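Local coordinates for major capsid protein (PDB 5J7O), which forms the capsid shell of Faustovirus, a large double-stranded DNA virus, as a trimer of double jelly-roll subunits, at residues 178-184 and 464-470; 222-227 and 294-300; 207-213 and 448-452; 183-189 and 201-207. One frame throughout, in Å; residues are numbered along the deposited sequence.

Interaction 1: 178-184 and 464-470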
# COMPACT_ATOMS: atom_id res chain seq x y z
N CYS B 178 7.72 -21.89 0.24
CA CYS B 178 7.03 -21.33 1.38
C CYS B 178 7.19 -19.81 1.38
O CYS B 178 8.07 -19.25 0.73
CB CYS B 178 7.56 -21.92 2.68
SG CYS B 178 9.23 -21.38 3.10
N GLU B 179 6.29 -19.13 2.09
CA GLU B 179 6.38 -17.69 2.19
C GLU B 179 7.62 -17.30 2.98
O GLU B 179 7.97 -17.94 3.98
CB GLU B 179 5.13 -17.10 2.84
CG GLU B 179 3.93 -17.07 1.91
CD GLU B 179 2.80 -16.21 2.44
OE1 GLU B 179 2.64 -16.15 3.68
OE2 GLU B 179 2.08 -15.60 1.63
N TYR B 180 8.31 -16.27 2.50
CA TYR B 180 9.56 -15.80 3.08
C TYR B 180 10.58 -16.94 3.20
O TYR B 180 11.03 -17.26 4.30
CB TYR B 180 9.32 -15.14 4.42
CG TYR B 180 8.33 -14.01 4.31
CD1 TYR B 180 8.71 -12.78 3.78
CD2 TYR B 180 7.00 -14.17 4.71
CE1 TYR B 180 7.81 -11.74 3.66
CE2 TYR B 180 6.10 -13.13 4.59
CZ TYR B 180 6.50 -11.92 4.07
OH TYR B 180 5.61 -10.88 3.95
N PRO B 181 10.98 -17.56 2.08
CA PRO B 181 11.90 -18.70 2.17
C PRO B 181 13.24 -18.33 2.77
O PRO B 181 13.84 -19.14 3.49
CB PRO B 181 12.05 -19.15 0.70
CG PRO B 181 10.95 -18.45 -0.06
CD PRO B 181 10.68 -17.19 0.68
N GLY B 182 13.73 -17.12 2.51
CA GLY B 182 15.00 -16.71 3.07
C GLY B 182 14.97 -16.60 4.58
O GLY B 182 16.00 -16.70 5.24
N LEU B 183 13.78 -16.41 5.15
CA LEU B 183 13.68 -16.32 6.60
C LEU B 183 13.63 -17.70 7.24
O LEU B 183 14.22 -17.91 8.30
CB LEU B 183 12.45 -15.50 7.00
CG LEU B 183 12.47 -14.04 6.56
CD1 LEU B 183 11.30 -13.29 7.18
CD2 LEU B 183 13.79 -13.38 6.92
N ARG B 184 12.93 -18.66 6.61
CA ARG B 184 12.87 -20.00 7.18
C ARG B 184 14.12 -20.81 6.87
O ARG B 184 14.46 -21.71 7.64
CB ARG B 184 11.64 -20.75 6.66
CG ARG B 184 11.19 -21.86 7.59
CD ARG B 184 10.02 -22.65 7.03
NE ARG B 184 9.41 -23.46 8.08
CZ ARG B 184 8.51 -24.42 7.87
NH1 ARG B 184 8.11 -24.70 6.64
NH2 ARG B 184 8.01 -25.10 8.89
N GLN B 464 0.95 -25.15 5.54
CA GLN B 464 2.15 -24.86 6.31
C GLN B 464 3.09 -23.93 5.56
O GLN B 464 3.79 -23.12 6.17
CB GLN B 464 2.88 -26.15 6.68
CG GLN B 464 4.10 -25.93 7.57
CD GLN B 464 5.18 -26.97 7.38
OE1 GLN B 464 6.19 -26.96 8.08
NE2 GLN B 464 4.97 -27.88 6.43
N TRP B 465 3.13 -24.04 4.23
CA TRP B 465 3.94 -23.14 3.41
C TRP B 465 3.61 -21.68 3.68
O TRP B 465 4.46 -20.81 3.45
CB TRP B 465 3.73 -23.45 1.93
CG TRP B 465 2.35 -23.15 1.44
CD1 TRP B 465 1.27 -23.99 1.47
CD2 TRP B 465 1.89 -21.93 0.86
NE1 TRP B 465 0.17 -23.37 0.94
CE2 TRP B 465 0.52 -22.10 0.56
CE3 TRP B 465 2.50 -20.71 0.57
CZ2 TRP B 465 -0.24 -21.09 -0.03
CZ3 TRP B 465 1.74 -19.71 -0.01
CH2 TRP B 465 0.38 -19.91 -0.30
N ARG B 466 2.40 -21.39 4.15
CA ARG B 466 1.94 -20.03 4.44
C ARG B 466 1.83 -19.74 5.93
O ARG B 466 2.18 -18.64 6.36
CB ARG B 466 0.58 -19.80 3.78
CG ARG B 466 0.01 -18.41 3.96
CD ARG B 466 -1.49 -18.42 3.67
NE ARG B 466 -2.23 -19.14 4.70
CZ ARG B 466 -3.50 -19.52 4.58
NH1 ARG B 466 -4.18 -19.24 3.48
NH2 ARG B 466 -4.09 -20.17 5.57
N ASP B 467 1.36 -20.70 6.72
CA ASP B 467 1.06 -20.45 8.13
C ASP B 467 2.28 -20.49 9.04
O ASP B 467 2.15 -20.14 10.22
CB ASP B 467 0.04 -21.48 8.64
CG ASP B 467 -1.31 -21.36 7.96
OD1 ASP B 467 -1.57 -20.31 7.34
OD2 ASP B 467 -2.11 -22.31 8.06
N TRP B 468 3.45 -20.89 8.53
CA TRP B 468 4.58 -21.15 9.42
C TRP B 468 5.04 -19.89 10.15
O TRP B 468 5.48 -19.97 11.30
CB TRP B 468 5.73 -21.77 8.65
CG TRP B 468 6.51 -20.81 7.81
CD1 TRP B 468 6.28 -20.47 6.52
CD2 TRP B 468 7.66 -20.06 8.22
NE1 TRP B 468 7.20 -19.55 6.09
CE2 TRP B 468 8.07 -19.28 7.12
CE3 TRP B 468 8.38 -19.96 9.42
CZ2 TRP B 468 9.16 -18.42 7.18
CZ3 TRP B 468 9.47 -19.11 9.47
CH2 TRP B 468 9.85 -18.35 8.36
N HIS B 469 4.94 -18.72 9.51
CA HIS B 469 5.36 -17.48 10.15
C HIS B 469 4.21 -16.75 10.84
O HIS B 469 4.46 -15.76 11.54
CB HIS B 469 6.03 -16.56 9.13
CG HIS B 469 5.13 -16.14 8.01
ND1 HIS B 469 4.31 -15.04 8.09
CD2 HIS B 469 4.93 -16.66 6.78
CE1 HIS B 469 3.64 -14.90 6.95
NE2 HIS B 469 4.00 -15.88 6.14
N HIS B 470 2.97 -17.20 10.66
CA HIS B 470 1.85 -16.57 11.34
C HIS B 470 1.83 -16.96 12.82
O HIS B 470 2.10 -18.10 13.18
CB HIS B 470 0.54 -16.97 10.68
CG HIS B 470 0.29 -16.28 9.37
ND1 HIS B 470 -0.43 -15.11 9.27
CD2 HIS B 470 0.66 -16.61 8.11
CE1 HIS B 470 -0.49 -14.74 8.00
NE2 HIS B 470 0.16 -15.63 7.28
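Arg184 lies along one face of the Trp468 indole, its chain extended from CG to NE, while CB of His469 rests on the opposite face. The guanidinium is nearly parallel to the indole, 15° between the planes, with centres 4.7 Å apart. CB of Arg184 makes a CH-pi contact, 3.6 Å from the centroid of the six-membered ring. Beyond the indole, NH2 of Arg184 donates within its own plane to OE1 of Gln464 at 2.7 Å; the amide plane stands perpendicular to the guanidinium. The indole rim is fixed by NE1 of Trp468, which donates to the carbonyl O of Glu179 at 2.8 Å. Glu179 is held twice more: its N donates to O of Trp465, and its carboxylate OE1 accepts from NE2 of His469 at 2.8 Å, on the anti side and 24° out of the carboxylate plane. One face of the imidazole is met by the edge of the Tyr180 ring, in a T-shaped pair with planes at 89°. With these partners the indole N-H, the guanidinium and the imidazole all find acceptors in a largely buried interface, and the nearby carboxylate would be expected to stabilise a protonated His469.

Interaction 2: 222-227 and 294-300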
# COMPACT_ATOMS: atom_id res chain seq x y z
N TRP B 222 13.13 -5.63 0.60
CA TRP B 222 13.22 -6.66 1.62
C TRP B 222 12.65 -7.98 1.12
O TRP B 222 13.27 -9.04 1.28
CB TRP B 222 12.50 -6.20 2.89
CG TRP B 222 12.34 -7.25 3.95
CD1 TRP B 222 11.18 -7.88 4.30
CD2 TRP B 222 13.35 -7.76 4.82
NE1 TRP B 222 11.42 -8.77 5.32
CE2 TRP B 222 12.75 -8.71 5.66
CE3 TRP B 222 14.72 -7.52 4.96
CZ2 TRP B 222 13.46 -9.42 6.63
CZ3 TRP B 222 15.43 -8.22 5.92
CH2 TRP B 222 14.79 -9.16 6.74
N LYS B 223 11.47 -7.94 0.50
CA LYS B 223 10.86 -9.16 -0.03
C LYS B 223 11.73 -9.80 -1.10
O LYS B 223 11.85 -11.03 -1.16
CB LYS B 223 9.47 -8.85 -0.58
CG LYS B 223 8.42 -8.61 0.49
CD LYS B 223 7.04 -8.40 -0.13
CE LYS B 223 5.96 -8.39 0.94
NZ LYS B 223 4.61 -8.16 0.35
N ARG B 224 12.36 -8.98 -1.95
CA ARG B 224 13.21 -9.53 -3.00
C ARG B 224 14.48 -10.14 -2.43
O ARG B 224 15.03 -11.08 -3.00
CB ARG B 224 13.55 -8.45 -4.03
CG ARG B 224 12.35 -7.90 -4.77
CD ARG B 224 12.73 -7.39 -6.15
NE ARG B 224 11.58 -6.92 -6.91
CZ ARG B 224 11.43 -5.67 -7.35
NH1 ARG B 224 12.37 -4.77 -7.12
NH2 ARG B 224 10.34 -5.33 -8.03
N LEU B 225 14.97 -9.62 -1.29
CA LEU B 225 16.17 -10.17 -0.68
C LEU B 225 15.93 -11.59 -0.16
O LEU B 225 16.80 -12.45 -0.27
CB LEU B 225 16.65 -9.27 0.46
CG LEU B 225 17.28 -7.93 0.07
CD1 LEU B 225 17.57 -7.10 1.32
CD2 LEU B 225 18.54 -8.15 -0.73
N ILE B 226 14.75 -11.84 0.40
CA ILE B 226 14.45 -13.11 1.05
C ILE B 226 13.57 -14.01 0.19
O ILE B 226 13.06 -15.02 0.68
CB ILE B 226 13.81 -12.89 2.43
CG1 ILE B 226 12.54 -12.05 2.29
CG2 ILE B 226 14.80 -12.21 3.37
CD1 ILE B 226 11.96 -11.60 3.61
N GLY B 227 13.39 -13.67 -1.09
CA GLY B 227 12.72 -14.56 -2.01
C GLY B 227 11.21 -14.58 -1.93
O GLY B 227 10.59 -15.56 -2.37
N ASN B 294 17.22 -16.87 -6.25
CA ASN B 294 18.40 -16.15 -5.78
C ASN B 294 18.00 -15.22 -4.65
O ASN B 294 17.13 -14.36 -4.83
CB ASN B 294 19.06 -15.37 -6.91
CG ASN B 294 19.78 -16.27 -7.90
OD1 ASN B 294 20.97 -16.55 -7.75
ND2 ASN B 294 19.06 -16.72 -8.92
N MET B 295 18.62 -15.40 -3.49
CA MET B 295 18.32 -14.60 -2.31
C MET B 295 19.60 -14.00 -1.76
O MET B 295 20.67 -14.61 -1.83
CB MET B 295 17.62 -15.44 -1.23
CG MET B 295 16.32 -16.08 -1.68
SD MET B 295 15.54 -17.12 -0.43
CE MET B 295 16.77 -18.41 -0.24
N PHE B 296 19.48 -12.79 -1.23
CA PHE B 296 20.54 -12.14 -0.46
C PHE B 296 19.97 -11.91 0.93
O PHE B 296 19.36 -10.87 1.21
CB PHE B 296 20.99 -10.83 -1.11
CG PHE B 296 22.05 -11.00 -2.17
CD1 PHE B 296 21.71 -11.42 -3.44
CD2 PHE B 296 23.38 -10.75 -1.88
CE1 PHE B 296 22.69 -11.58 -4.42
CE2 PHE B 296 24.36 -10.91 -2.85
CZ PHE B 296 24.01 -11.32 -4.12
N VAL B 297 20.15 -12.89 1.81
CA VAL B 297 19.57 -12.86 3.15
C VAL B 297 20.48 -12.05 4.07
O VAL B 297 21.61 -12.47 4.33
CB VAL B 297 19.34 -14.27 3.70
CG1 VAL B 297 18.67 -14.21 5.06
CG2 VAL B 297 18.50 -15.09 2.73
N PRO B 298 20.02 -10.91 4.57
CA PRO B 298 20.86 -10.13 5.49
C PRO B 298 20.97 -10.81 6.85
O PRO B 298 20.04 -11.46 7.32
CB PRO B 298 20.13 -8.79 5.60
CG PRO B 298 19.11 -8.79 4.48
CD PRO B 298 18.76 -10.22 4.27
N LEU B 299 22.13 -10.65 7.47
CA LEU B 299 22.38 -11.19 8.81
C LEU B 299 22.05 -10.10 9.83
O LEU B 299 22.73 -9.07 9.89
CB LEU B 299 23.82 -11.68 8.94
CG LEU B 299 24.23 -12.74 7.92
CD1 LEU B 299 25.56 -13.37 8.29
CD2 LEU B 299 23.15 -13.81 7.78
N LEU B 300 21.02 -10.34 10.63
CA LEU B 300 20.39 -9.30 11.44
C LEU B 300 21.09 -9.15 12.80
O LEU B 300 20.47 -9.25 13.86
CB LEU B 300 18.91 -9.60 11.61
CG LEU B 300 18.16 -10.05 10.36
CD1 LEU B 300 16.93 -10.86 10.74
CD2 LEU B 300 17.77 -8.86 9.50
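Leu225 sets its side chain against the backbone and CB of Phe296: CD2 of Leu225 comes within 3.7 Å of CB of Phe296, and CD1 reaches CG of Pro298 at 3.9 Å. The carbonyl O of Leu225, at the last turn of its helix, accepts a weak, bent hydrogen bond from N of Phe296 (2.9 Å, 129° at the hydrogen). Beside it, Met295 lies against the turn after the helix, with CG near N of Gly227. Its bend at chi3 (-64°) accompanies the approach of SD to the carbonyl O of Ile226, 3.4 Å away. Towards the other end, the six-membered part of the Trp222 indole brings CZ3 to CG of Pro298 at 4.0 Å and CH2 to CD2 of Leu300 at 4.1 Å, both obliquely. CG of Trp222 is anti to the backbone N (chi1 171°), which swings the indole back to the strand although CB starts away from it. CD1 of Ile226, from the same segment, lies over the rim of one indole face.

A further shell surrounds these groups. NE1 of Trp222 donates to OD1 of Asn210, Phe296 stacks on His106, and Trp551 of the third subunit reaches both Trp222 and Pro298. The contact thus docks the end of helix 216-225 onto strand 293-298, which pairs antiparallel with strand 99-109, while helix 181-185 packs against Trp222, Ile226 and Met295.

Interaction 3: 207-213 and 448-452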
# COMPACT_ATOMS: atom_id res chain seq x y z
N ILE B 207 11.35 -13.71 11.62
CA ILE B 207 9.97 -13.34 11.32
C ILE B 207 9.49 -12.23 12.24
O ILE B 207 8.61 -11.45 11.86
CB ILE B 207 9.04 -14.57 11.38
CG1 ILE B 207 8.92 -15.10 12.81
CG2 ILE B 207 9.54 -15.65 10.44
CD1 ILE B 207 7.88 -16.18 12.96
N MET B 208 10.04 -12.12 13.45
CA MET B 208 9.73 -10.97 14.29
C MET B 208 10.24 -9.68 13.66
O MET B 208 9.56 -8.65 13.69
CB MET B 208 10.32 -11.16 15.69
CG MET B 208 9.68 -12.27 16.50
SD MET B 208 7.91 -12.03 16.73
CE MET B 208 7.54 -13.34 17.89
N TYR B 209 11.44 -9.72 13.08
CA TYR B 209 11.96 -8.57 12.36
C TYR B 209 11.12 -8.28 11.12
O TYR B 209 10.86 -7.11 10.81
CB TYR B 209 13.42 -8.81 11.97
CG TYR B 209 14.10 -7.63 11.31
CD1 TYR B 209 13.95 -7.38 9.95
CD2 TYR B 209 14.90 -6.76 12.05
CE1 TYR B 209 14.56 -6.31 9.35
CE2 TYR B 209 15.53 -5.69 11.45
CZ TYR B 209 15.35 -5.46 10.10
OH TYR B 209 15.97 -4.39 9.50
N ASN B 210 10.71 -9.32 10.41
CA ASN B 210 9.86 -9.14 9.23
C ASN B 210 8.57 -8.42 9.58
O ASN B 210 8.03 -7.67 8.76
CB ASN B 210 9.57 -10.50 8.59
CG ASN B 210 8.65 -10.40 7.39
OD1 ASN B 210 9.02 -9.89 6.34
ND2 ASN B 210 7.43 -10.91 7.55
N LYS B 211 8.06 -8.63 10.80
CA LYS B 211 6.78 -8.04 11.19
C LYS B 211 6.93 -6.63 11.74
O LYS B 211 6.02 -5.81 11.57
CB LYS B 211 6.09 -8.93 12.22
CG LYS B 211 5.75 -10.35 11.74
CD LYS B 211 5.31 -11.23 12.90
CE LYS B 211 5.38 -12.71 12.55
NZ LYS B 211 4.40 -13.10 11.49
N PHE B 212 8.06 -6.32 12.39
CA PHE B 212 8.16 -5.10 13.19
C PHE B 212 9.12 -4.06 12.65
O PHE B 212 9.07 -2.91 13.11
CB PHE B 212 8.58 -5.45 14.63
CG PHE B 212 7.46 -5.98 15.48
CD1 PHE B 212 6.50 -5.13 15.99
CD2 PHE B 212 7.39 -7.33 15.77
CE1 PHE B 212 5.47 -5.62 16.78
CE2 PHE B 212 6.37 -7.83 16.55
CZ PHE B 212 5.41 -6.97 17.06
N HIS B 213 10.01 -4.40 11.71
CA HIS B 213 11.08 -3.46 11.38
C HIS B 213 11.29 -3.32 9.88
O HIS B 213 12.39 -2.98 9.43
CB HIS B 213 12.39 -3.87 12.05
CG HIS B 213 12.27 -4.02 13.54
ND1 HIS B 213 11.93 -2.98 14.37
CD2 HIS B 213 12.44 -5.10 14.34
CE1 HIS B 213 11.90 -3.41 15.62
NE2 HIS B 213 12.21 -4.69 15.63
N TYR B 448 9.76 -9.52 21.81
CA TYR B 448 8.76 -9.96 20.84
C TYR B 448 8.04 -11.19 21.38
O TYR B 448 8.68 -12.12 21.88
CB TYR B 448 9.42 -10.29 19.50
CG TYR B 448 10.32 -9.21 18.93
CD1 TYR B 448 11.70 -9.33 19.02
CD2 TYR B 448 9.80 -8.09 18.30
CE1 TYR B 448 12.54 -8.36 18.50
CE2 TYR B 448 10.63 -7.12 17.77
CZ TYR B 448 12.00 -7.25 17.87
OH TYR B 448 12.83 -6.29 17.36
N LEU B 449 6.71 -11.19 21.30
CA LEU B 449 5.90 -12.24 21.91
C LEU B 449 4.91 -12.80 20.90
O LEU B 449 4.40 -12.08 20.03
CB LEU B 449 5.16 -11.72 23.15
CG LEU B 449 4.35 -12.76 23.94
CD1 LEU B 449 5.28 -13.83 24.51
CD2 LEU B 449 3.53 -12.11 25.03
N GLY B 450 4.63 -14.09 21.04
CA GLY B 450 3.63 -14.75 20.23
C GLY B 450 3.30 -16.12 20.79
O GLY B 450 4.10 -16.72 21.51
N LEU B 451 2.10 -16.59 20.45
CA LEU B 451 1.63 -17.92 20.83
C LEU B 451 1.22 -18.62 19.54
O LEU B 451 0.06 -18.54 19.12
CB LEU B 451 0.47 -17.83 21.83
CG LEU B 451 -0.01 -19.14 22.46
CD1 LEU B 451 1.12 -19.84 23.20
CD2 LEU B 451 -1.18 -18.88 23.40
N ARG B 452 2.17 -19.30 18.91
CA ARG B 452 1.98 -19.85 17.58
C ARG B 452 1.43 -21.26 17.66
O ARG B 452 2.04 -22.11 18.32
CB ARG B 452 3.29 -19.85 16.81
CG ARG B 452 3.25 -20.61 15.50
CD ARG B 452 4.55 -21.36 15.27
NE ARG B 452 5.46 -20.65 14.38
CZ ARG B 452 6.72 -21.00 14.17
NH1 ARG B 452 7.23 -22.06 14.80
NH2 ARG B 452 7.48 -20.31 13.34
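Tyr448 reaches from its strand to the C-terminal part of helix 203-212, meeting Met208, Phe212 and, just past the helix, His213. The polar contact is at its hydroxyl: OH of Tyr448 and NE2 of His213 form a hydrogen bond modelled at 2.4 Å, a length too short to be taken literally at this resolution. The hydroxyl lies near the imidazole plane, and the two rings meet rim to rim with their planes 79° apart. On the other side of the imidazole, ND1 of His213 is hydrogen-bonded to the carbonyl O of Asn557, which would orient the ring.

Aromatic contact comes next. Phe212 and Tyr448 run antiparallel alongside each other with ring centroids 5.5 Å apart, an oblique pair whose nearest atoms, CD2 of each, are 3.6 Å apart. CB of Phe212 also covers one face of the His213 ring.

The contacts of Met208 are of CH-pi, apolar and Met-aromatic kind. Its CB sits over one face of the Tyr448 ring, 4.1 Å from the centroid. The Met208 chain folds at chi2 (-58°), and its CG comes to 3.6 Å from CB of Tyr448; SD approaches the ring obliquely.

Phe212, His213 and Tyr448 form an aromatic cluster that packs helix 203-212 across strand 444-453, at 107° between the segment axes. That strand belongs to an antiparallel sheet with strands 415-428, 607-620 and 567-570, consistent with one wall of a jelly-roll.

Interaction 4: 183-189 and 201-207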
# COMPACT_ATOMS: atom_id res chain seq x y z
N LEU B 183 13.78 -16.41 5.15
CA LEU B 183 13.68 -16.32 6.60
C LEU B 183 13.63 -17.70 7.24
O LEU B 183 14.22 -17.91 8.30
CB LEU B 183 12.45 -15.50 7.00
CG LEU B 183 12.47 -14.04 6.56
CD1 LEU B 183 11.30 -13.29 7.18
CD2 LEU B 183 13.79 -13.38 6.92
N ARG B 184 12.93 -18.66 6.61
CA ARG B 184 12.87 -20.00 7.18
C ARG B 184 14.12 -20.81 6.87
O ARG B 184 14.46 -21.71 7.64
CB ARG B 184 11.64 -20.75 6.66
CG ARG B 184 11.19 -21.86 7.59
CD ARG B 184 10.02 -22.65 7.03
NE ARG B 184 9.41 -23.46 8.08
CZ ARG B 184 8.51 -24.42 7.87
NH1 ARG B 184 8.11 -24.70 6.64
NH2 ARG B 184 8.01 -25.10 8.89
N LEU B 185 14.80 -20.50 5.76
CA LEU B 185 15.94 -21.31 5.33
C LEU B 185 17.01 -21.37 6.41
O LEU B 185 17.65 -22.41 6.60
CB LEU B 185 16.52 -20.74 4.04
CG LEU B 185 17.69 -21.53 3.45
CD1 LEU B 185 17.21 -22.88 2.93
CD2 LEU B 185 18.37 -20.74 2.35
N PHE B 186 17.22 -20.27 7.13
CA PHE B 186 18.23 -20.21 8.18
C PHE B 186 17.58 -20.58 9.50
O PHE B 186 16.96 -19.74 10.16
CB PHE B 186 18.87 -18.83 8.24
CG PHE B 186 19.73 -18.50 7.05
CD1 PHE B 186 19.94 -19.42 6.04
CD2 PHE B 186 20.34 -17.26 6.94
CE1 PHE B 186 20.73 -19.12 4.95
CE2 PHE B 186 21.13 -16.95 5.86
CZ PHE B 186 21.33 -17.88 4.86
N LYS B 187 17.70 -21.86 9.88
CA LYS B 187 17.23 -22.29 11.20
C LYS B 187 17.92 -21.50 12.30
O LYS B 187 17.27 -20.91 13.17
CB LYS B 187 17.48 -23.78 11.39
CG LYS B 187 16.54 -24.69 10.62
CD LYS B 187 16.83 -26.14 10.94
CE LYS B 187 16.84 -26.38 12.44
NZ LYS B 187 17.30 -27.75 12.80
N ARG B 188 19.25 -21.49 12.29
CA ARG B 188 20.04 -20.74 13.25
C ARG B 188 21.15 -20.00 12.52
O ARG B 188 21.66 -20.46 11.50
CB ARG B 188 20.65 -21.66 14.33
CG ARG B 188 19.70 -22.75 14.83
CD ARG B 188 20.16 -23.33 16.16
NE ARG B 188 19.77 -22.47 17.28
CZ ARG B 188 18.61 -22.57 17.92
NH1 ARG B 188 17.72 -23.47 17.56
NH2 ARG B 188 18.35 -21.75 18.94
N VAL B 189 21.50 -18.83 13.05
CA VAL B 189 22.58 -18.00 12.51
C VAL B 189 23.46 -17.58 13.68
O VAL B 189 22.97 -16.96 14.63
CB VAL B 189 22.04 -16.76 11.77
CG1 VAL B 189 23.19 -15.92 11.24
CG2 VAL B 189 21.12 -17.18 10.63
N TYR B 201 20.50 -16.01 16.46
CA TYR B 201 19.05 -15.90 16.36
C TYR B 201 18.54 -17.01 15.44
O TYR B 201 19.32 -17.67 14.75
CB TYR B 201 18.62 -14.52 15.84
CG TYR B 201 19.12 -14.17 14.46
CD1 TYR B 201 18.43 -14.57 13.32
CD2 TYR B 201 20.28 -13.43 14.29
CE1 TYR B 201 18.88 -14.25 12.06
CE2 TYR B 201 20.74 -13.10 13.03
CZ TYR B 201 20.04 -13.51 11.92
OH TYR B 201 20.49 -13.19 10.66
N THR B 202 17.23 -17.20 15.44
CA THR B 202 16.59 -18.24 14.66
C THR B 202 15.68 -17.61 13.60
O THR B 202 15.64 -16.39 13.43
CB THR B 202 15.80 -19.19 15.56
OG1 THR B 202 14.68 -18.50 16.13
CG2 THR B 202 16.68 -19.73 16.68
N ALA B 203 14.95 -18.47 12.89
CA ALA B 203 13.92 -17.98 11.99
C ALA B 203 12.81 -17.27 12.75
O ALA B 203 12.13 -16.41 12.20
CB ALA B 203 13.34 -19.14 11.17
N LEU B 204 12.62 -17.63 14.03
CA LEU B 204 11.63 -16.95 14.85
C LEU B 204 11.98 -15.48 15.04
O LEU B 204 11.11 -14.61 14.97
CB LEU B 204 11.49 -17.66 16.19
CG LEU B 204 10.97 -19.09 16.09
CD1 LEU B 204 10.89 -19.74 17.45
CD2 LEU B 204 9.61 -19.08 15.42
N ALA B 205 13.26 -15.19 15.28
CA ALA B 205 13.68 -13.79 15.35
C ALA B 205 13.58 -13.12 13.99
O ALA B 205 13.25 -11.93 13.90
CB ALA B 205 15.11 -13.70 15.89
N ALA B 206 13.84 -13.87 12.92
CA ALA B 206 13.76 -13.31 11.58
C ALA B 206 12.34 -12.90 11.22
O ALA B 206 12.12 -11.87 10.58
CB ALA B 206 14.31 -14.30 10.55
N ILE B 207 11.35 -13.71 11.62
CA ILE B 207 9.97 -13.34 11.32
C ILE B 207 9.49 -12.23 12.24
O ILE B 207 8.61 -11.45 11.86
CB ILE B 207 9.04 -14.57 11.38
CG1 ILE B 207 8.92 -15.10 12.81
CG2 ILE B 207 9.54 -15.65 10.44
CD1 ILE B 207 7.88 -16.18 12.96
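Tyr201 pairs with Val189 in the antiparallel hairpin of strands 186-193 and 196-202, from which the chain passes into helix 203-212. Two backbone hydrogen bonds join the pair, N of Val189 to O of Tyr201 at 3.0 Å and N of Tyr201 to O of Val189 at 3.2 Å. Side by side on one face of the sheet, the two also touch through side chains: CB of Val189 stands over the Tyr201 ring, 4.1 Å from its centroid, in a CH-pi contact. The hydroxyl of Tyr201 is hydrogen-bonded to the backbone N of Leu300. Thr202 follows on the other face, where its CG2 lies over the Arg188 guanidinium, 3.5 Å from NH2. As the N-cap of the helix, Thr202 accepts from N of Leu204 through OG1 in a weak capping bond; OG1 is also hydrogen-bonded to OE1 of Glu423. Its chi1 of 67° places OG1 between the backbone N and carbonyl carbon, within range of that amide. At Ala203, N donates weakly to O of Lys187, and the methyl presses on the carbonyl of Leu183. One turn on, CD2 of Leu183 is 3.8 Å from CB of Ala206, and CD1 of Leu183 4.4 Å from CG2 of Ile207.

How the interactions relate
The four contacts crowd the middle of the subunit, their centres between about 11 and 17 Å apart. Interactions 1 and 4 share Leu183 and Arg184 of helix 181-185, and interactions 3 and 4 share Ile207 of helix 203-212. Interaction 1 opens first and closes last; within its span interaction 4 closes first, interaction 3 opens on the same helix 203-212, and interaction 2 forms before strand 444-453 completes interaction 3. Probable hydrogen bonds link them, such as Gly182 to Ile226 and Lys211 to His469. Helices 181-185, 203-212 and 216-225 lie between strands 293-298 and 444-453, consistent with a joint between the two jelly-rolls of the subunit.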